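Local coordinates for pyocin-S2 immunity protein (Pseudomonas aeruginosa, PDB 4QKO), which probably protects the producing cell by binding the nuclease domain of the bacteriocin pyocin S2, with which it forms a complex, at residues Y8-F13 with G67-V72; K18-N23 with L53-N58. All blocks are in the same frame, centred on the assembly; numbering follows the deposited sequence.

Interaction 1 of 2, residues Y8-F13 with G67-V72; sequences YTEKEF and GVVKEV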
# COMPACT_ATOMS: atom_id res chain seq x y z
N TYR A 8 4.05 -7.82 -24.96
CA TYR A 8 2.64 -7.64 -24.77
C TYR A 8 2.04 -6.89 -25.92
O TYR A 8 2.64 -5.91 -26.40
CB TYR A 8 2.41 -6.79 -23.53
CG TYR A 8 2.73 -7.46 -22.23
CD1 TYR A 8 4.05 -7.65 -21.80
CD2 TYR A 8 1.71 -7.89 -21.41
CE1 TYR A 8 4.34 -8.25 -20.57
CE2 TYR A 8 1.98 -8.50 -20.20
CZ TYR A 8 3.30 -8.68 -19.79
OH TYR A 8 3.52 -9.29 -18.60
N THR A 9 0.85 -7.26 -26.36
CA THR A 9 0.02 -6.28 -27.01
C THR A 9 -0.48 -5.29 -25.98
O THR A 9 -0.52 -5.60 -24.79
CB THR A 9 -1.21 -6.89 -27.67
OG1 THR A 9 -2.07 -7.45 -26.70
CG2 THR A 9 -0.79 -7.98 -28.64
N GLU A 10 -0.91 -4.12 -26.45
CA GLU A 10 -1.55 -3.13 -25.59
C GLU A 10 -2.75 -3.72 -24.83
O GLU A 10 -2.87 -3.49 -23.62
CB GLU A 10 -2.02 -1.91 -26.39
CG GLU A 10 -2.42 -0.74 -25.52
CD GLU A 10 -2.82 0.50 -26.31
OE1 GLU A 10 -3.63 1.32 -25.80
OE2 GLU A 10 -2.29 0.69 -27.43
N LYS A 11 -3.61 -4.50 -25.50
CA LYS A 11 -4.74 -5.14 -24.81
C LYS A 11 -4.30 -6.09 -23.68
O LYS A 11 -4.95 -6.10 -22.59
CB LYS A 11 -5.64 -5.86 -25.83
CG LYS A 11 -6.89 -6.46 -25.23
CD LYS A 11 -6.64 -7.88 -24.71
CE LYS A 11 -7.06 -8.91 -25.75
NZ LYS A 11 -8.53 -8.86 -25.98
N GLU A 12 -3.24 -6.87 -23.92
CA GLU A 12 -2.66 -7.76 -22.91
C GLU A 12 -2.08 -6.98 -21.73
O GLU A 12 -2.15 -7.39 -20.57
CB GLU A 12 -1.54 -8.64 -23.44
CG GLU A 12 -2.02 -9.79 -24.36
CD GLU A 12 -0.91 -10.50 -25.21
OE1 GLU A 12 0.24 -9.98 -25.35
OE2 GLU A 12 -1.20 -11.63 -25.75
N PHE A 13 -1.40 -5.89 -22.05
CA PHE A 13 -0.83 -5.10 -20.96
C PHE A 13 -1.92 -4.42 -20.13
O PHE A 13 -1.82 -4.35 -18.94
CB PHE A 13 0.12 -4.04 -21.50
CG PHE A 13 0.90 -3.39 -20.42
CD1 PHE A 13 1.84 -4.12 -19.73
CD2 PHE A 13 0.68 -2.07 -20.07
CE1 PHE A 13 2.59 -3.54 -18.71
CE2 PHE A 13 1.44 -1.47 -19.06
CZ PHE A 13 2.38 -2.22 -18.37
N GLY A 67 -5.81 4.88 -18.07
CA GLY A 67 -4.99 6.05 -17.84
C GLY A 67 -3.56 5.67 -17.66
O GLY A 67 -2.68 6.31 -18.17
N VAL A 68 -3.35 4.56 -16.95
CA VAL A 68 -2.00 4.09 -16.68
C VAL A 68 -1.34 3.67 -17.98
O VAL A 68 -0.17 4.03 -18.29
CB VAL A 68 -1.98 2.90 -15.70
CG1 VAL A 68 -0.59 2.26 -15.69
CG2 VAL A 68 -2.43 3.34 -14.34
N VAL A 69 -2.06 2.90 -18.76
CA VAL A 69 -1.49 2.36 -20.01
C VAL A 69 -1.13 3.46 -20.97
O VAL A 69 -0.10 3.40 -21.61
CB VAL A 69 -2.45 1.40 -20.70
CG1 VAL A 69 -1.88 0.96 -22.02
CG2 VAL A 69 -2.59 0.14 -19.81
N LYS A 70 -2.05 4.39 -21.17
CA LYS A 70 -1.83 5.52 -22.04
C LYS A 70 -0.61 6.31 -21.59
O LYS A 70 0.18 6.71 -22.46
CB LYS A 70 -3.03 6.42 -22.07
CG LYS A 70 -2.91 7.56 -23.08
CD LYS A 70 -3.98 8.61 -22.77
CE LYS A 70 -3.89 9.78 -23.71
NZ LYS A 70 -5.21 10.41 -23.84
N GLU A 71 -0.46 6.54 -20.26
CA GLU A 71 0.67 7.30 -19.79
C GLU A 71 1.99 6.57 -20.15
O GLU A 71 2.98 7.14 -20.60
CB GLU A 71 0.63 7.61 -18.31
CG GLU A 71 1.83 8.44 -17.89
CD GLU A 71 1.73 9.15 -16.56
OE1 GLU A 71 0.70 9.09 -15.82
OE2 GLU A 71 2.71 9.88 -16.29
N VAL A 72 1.99 5.27 -19.90
CA VAL A 72 3.13 4.46 -20.18
C VAL A 72 3.40 4.46 -21.68
O VAL A 72 4.56 4.69 -22.10
CB VAL A 72 2.94 3.01 -19.72
CG1 VAL A 72 4.01 2.12 -20.26
CG2 VAL A 72 2.92 2.93 -18.22

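Interaction 2 of 2, residues K18-N23 with L53-N58; sequences KDIYTN and LLYYPN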
# COMPACT_ATOMS: atom_id res chain seq x y z
N LYS A 18 -5.09 -3.88 -15.22
CA LYS A 18 -6.42 -3.93 -14.61
C LYS A 18 -6.40 -4.96 -13.50
O LYS A 18 -6.99 -4.70 -12.44
CB LYS A 18 -7.54 -4.40 -15.53
CG LYS A 18 -8.25 -3.47 -16.49
CD LYS A 18 -9.43 -4.24 -17.10
CE LYS A 18 -9.69 -3.94 -18.59
NZ LYS A 18 -10.53 -2.73 -18.77
N ASP A 19 -5.74 -6.10 -13.72
CA ASP A 19 -5.61 -7.12 -12.66
C ASP A 19 -4.90 -6.63 -11.42
O ASP A 19 -5.35 -6.90 -10.29
CB ASP A 19 -4.94 -8.40 -13.15
CG ASP A 19 -5.86 -9.20 -14.14
OD1 ASP A 19 -7.10 -9.07 -14.07
OD2 ASP A 19 -5.32 -9.96 -15.01
N ILE A 20 -3.79 -5.94 -11.62
CA ILE A 20 -3.09 -5.34 -10.47
C ILE A 20 -3.97 -4.29 -9.78
O ILE A 20 -4.14 -4.33 -8.55
CB ILE A 20 -1.77 -4.65 -10.89
CG1 ILE A 20 -0.82 -5.70 -11.42
CG2 ILE A 20 -1.19 -3.89 -9.72
CD1 ILE A 20 0.52 -5.20 -11.95
N TYR A 21 -4.53 -3.37 -10.56
CA TYR A 21 -5.28 -2.23 -10.07
C TYR A 21 -6.54 -2.60 -9.30
O TYR A 21 -6.83 -1.99 -8.26
CB TYR A 21 -5.67 -1.32 -11.22
CG TYR A 21 -6.17 0.03 -10.85
CD1 TYR A 21 -5.29 1.08 -10.60
CD2 TYR A 21 -7.53 0.26 -10.74
CE1 TYR A 21 -5.77 2.32 -10.24
CE2 TYR A 21 -8.04 1.50 -10.39
CZ TYR A 21 -7.17 2.54 -10.15
OH TYR A 21 -7.78 3.77 -9.89
N THR A 22 -7.27 -3.60 -9.80
CA THR A 22 -8.49 -4.07 -9.14
C THR A 22 -8.22 -5.12 -8.09
O THR A 22 -9.17 -5.59 -7.43
CB THR A 22 -9.49 -4.68 -10.18
OG1 THR A 22 -8.82 -5.70 -10.94
CG2 THR A 22 -9.97 -3.58 -11.11
N ASN A 23 -6.97 -5.53 -7.93
CA ASN A 23 -6.62 -6.60 -7.03
C ASN A 23 -7.44 -7.88 -7.31
O ASN A 23 -8.15 -8.42 -6.44
CB ASN A 23 -6.75 -6.16 -5.56
CG ASN A 23 -6.20 -7.16 -4.59
OD1 ASN A 23 -6.65 -7.24 -3.43
ND2 ASN A 23 -5.23 -7.93 -5.01
N LEU A 53 2.26 5.38 -10.68
CA LEU A 53 1.33 5.36 -11.82
C LEU A 53 0.02 4.73 -11.38
O LEU A 53 -1.01 5.17 -11.80
CB LEU A 53 1.90 4.55 -12.96
CG LEU A 53 3.11 5.14 -13.67
CD1 LEU A 53 3.52 4.24 -14.80
CD2 LEU A 53 2.78 6.50 -14.26
N LEU A 54 0.13 3.69 -10.53
CA LEU A 54 -1.05 3.02 -10.07
C LEU A 54 -1.73 3.68 -8.90
O LEU A 54 -2.95 3.73 -8.85
CB LEU A 54 -0.64 1.61 -9.62
CG LEU A 54 0.03 0.66 -10.62
CD1 LEU A 54 0.59 -0.50 -9.89
CD2 LEU A 54 -0.98 0.16 -11.61
N TYR A 55 -0.97 4.12 -7.91
CA TYR A 55 -1.48 4.56 -6.62
C TYR A 55 -1.48 6.04 -6.31
O TYR A 55 -2.23 6.50 -5.46
CB TYR A 55 -0.83 3.79 -5.50
CG TYR A 55 -1.02 2.29 -5.71
CD1 TYR A 55 -2.28 1.73 -5.74
CD2 TYR A 55 0.03 1.49 -6.03
CE1 TYR A 55 -2.46 0.36 -5.99
CE2 TYR A 55 -0.13 0.11 -6.23
CZ TYR A 55 -1.37 -0.43 -6.24
OH TYR A 55 -1.55 -1.76 -6.56
N TYR A 56 -0.63 6.80 -6.98
CA TYR A 56 -0.50 8.19 -6.72
C TYR A 56 -0.41 8.90 -8.06
O TYR A 56 0.63 9.57 -8.40
CB TYR A 56 0.74 8.49 -5.84
CG TYR A 56 0.69 7.78 -4.53
CD1 TYR A 56 0.06 8.35 -3.46
CD2 TYR A 56 1.28 6.53 -4.40
CE1 TYR A 56 0.01 7.68 -2.22
CE2 TYR A 56 1.25 5.85 -3.20
CZ TYR A 56 0.56 6.43 -2.13
OH TYR A 56 0.47 5.78 -0.94
N PRO A 57 -1.42 8.71 -8.90
CA PRO A 57 -1.32 9.10 -10.31
C PRO A 57 -1.35 10.62 -10.47
O PRO A 57 -1.90 11.37 -9.62
CB PRO A 57 -2.56 8.46 -10.91
CG PRO A 57 -3.48 8.49 -9.77
CD PRO A 57 -2.67 8.02 -8.65
N ASN A 58 -0.69 11.11 -11.52
CA ASN A 58 -0.73 12.53 -11.81
C ASN A 58 -2.17 13.00 -12.08
O ASN A 58 -2.90 12.34 -12.82
CB ASN A 58 0.11 12.75 -13.05
CG ASN A 58 0.42 14.22 -13.30
OD1 ASN A 58 -0.46 15.07 -13.25
ND2 ASN A 58 1.66 14.49 -13.69
O HOH W 1 -4.13 -2.48 -6.47

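Interaction 1 of 2, residues Y8-F13 with G67-V72
V69 stands between two side chains of the facing helix and gives one methyl to each. Its CG2 lies 4.0 Å from CD2 of F13, at an oblique approach to the ring, while CG1 of V69 rests 3.9 Å from CG of E10. The fork of the valine is what allows this: CG1 is anti to the backbone N (chi1 176°), and CG2 leaves beside that N. No hydrogen bond joins the two segments, and the glutamate contributes the aliphatic part of its extended chain. Its carboxylate looks past V69 to K73, in a salt bridge through OE2. On the other side of the F13 ring, CD1 sits 4.1 Å above a face of Y8, near the rim. Behind these residues the start of the helix is fixed by a capping box, in which E12 N donates to T9 OG1 (3.1 Å) and T9 N donates to E12 OE1 (3.0 Å), meeting the carboxylate from above its plane. K2 pairs with the same carboxylate. The contact thus joins the first turn of helix 10-21 to helix 65-78, with F84 of the C-terminal tail against the F13 ring and T45 of helix 31-45 touching both F13 and V72.

Interaction 2 of 2, residues K18-N23 with L53-N58
L54 meets I20 through a single branch, and the path of its side chain explains how. CB lies 3.6 Å above one face of the neighbouring Y55 ring, measured from the ring plane and toward the rim, so the leucine begins its course over an aromatic surface. CG is anti to the carbonyl carbon (chi1 -59°), and beyond it CD1 reaches CG2 of I20 at 3.8 Å, the two side chains crossing at about a right angle. That isoleucine methyl has a second neighbour: Y55 OH is also 3.8 Å away. Polar contacts border this apolar patch. A water donates to I20 O at 2.8 Å and lies 2.7 Å from Y55 OH, in the plane of the phenol ring, bridging a backbone carbonyl near the end of helix 10-21 to the tyrosine. H34 of helix 31-45 also bonds to I20 O. Alongside, Y21 brings the edge of its ring to the backbone of L54, with CE1 3.4 Å from L54 O near the ring plane; its hydroxyl continues to D63. Helix 10-21 closes in a Schellman motif, N23 turning to positive phi and its N bonding to I20 O. L54 O accepts a hydrogen bond from N71 of the pyocin S2 chain, whose Y85 lies nearly parallel to the Y55 ring and takes Y56 OH at its backbone O. The short helix 52-55, braced against the first helix, therefore forms part of the toxin-binding surface of this colicin-type, four-helix immunity protein.

Overall arrangement
Both interactions use helix 10-21, one at its beginning and the other at its end, and each sets a different later helix against it. Their centres are 12 Å apart, and both are formed mainly by buried residues. Interaction 1 is held across its segments by apolar contacts, while E10, the one charged residue in the contact, sends its carboxylate to K73 of the same chain. Interaction 2 adds a bridging water, a tyrosine hydroxyl and the edge of one tyrosine ring to a similar apolar pair, and it alone borders the pyocin S2 chain. L53 ties the two together: its side chain packs on E71 and V72, and V68 CG2 lies 3.4 Å from L53 O, joining helix 52-55 to helix 65-78.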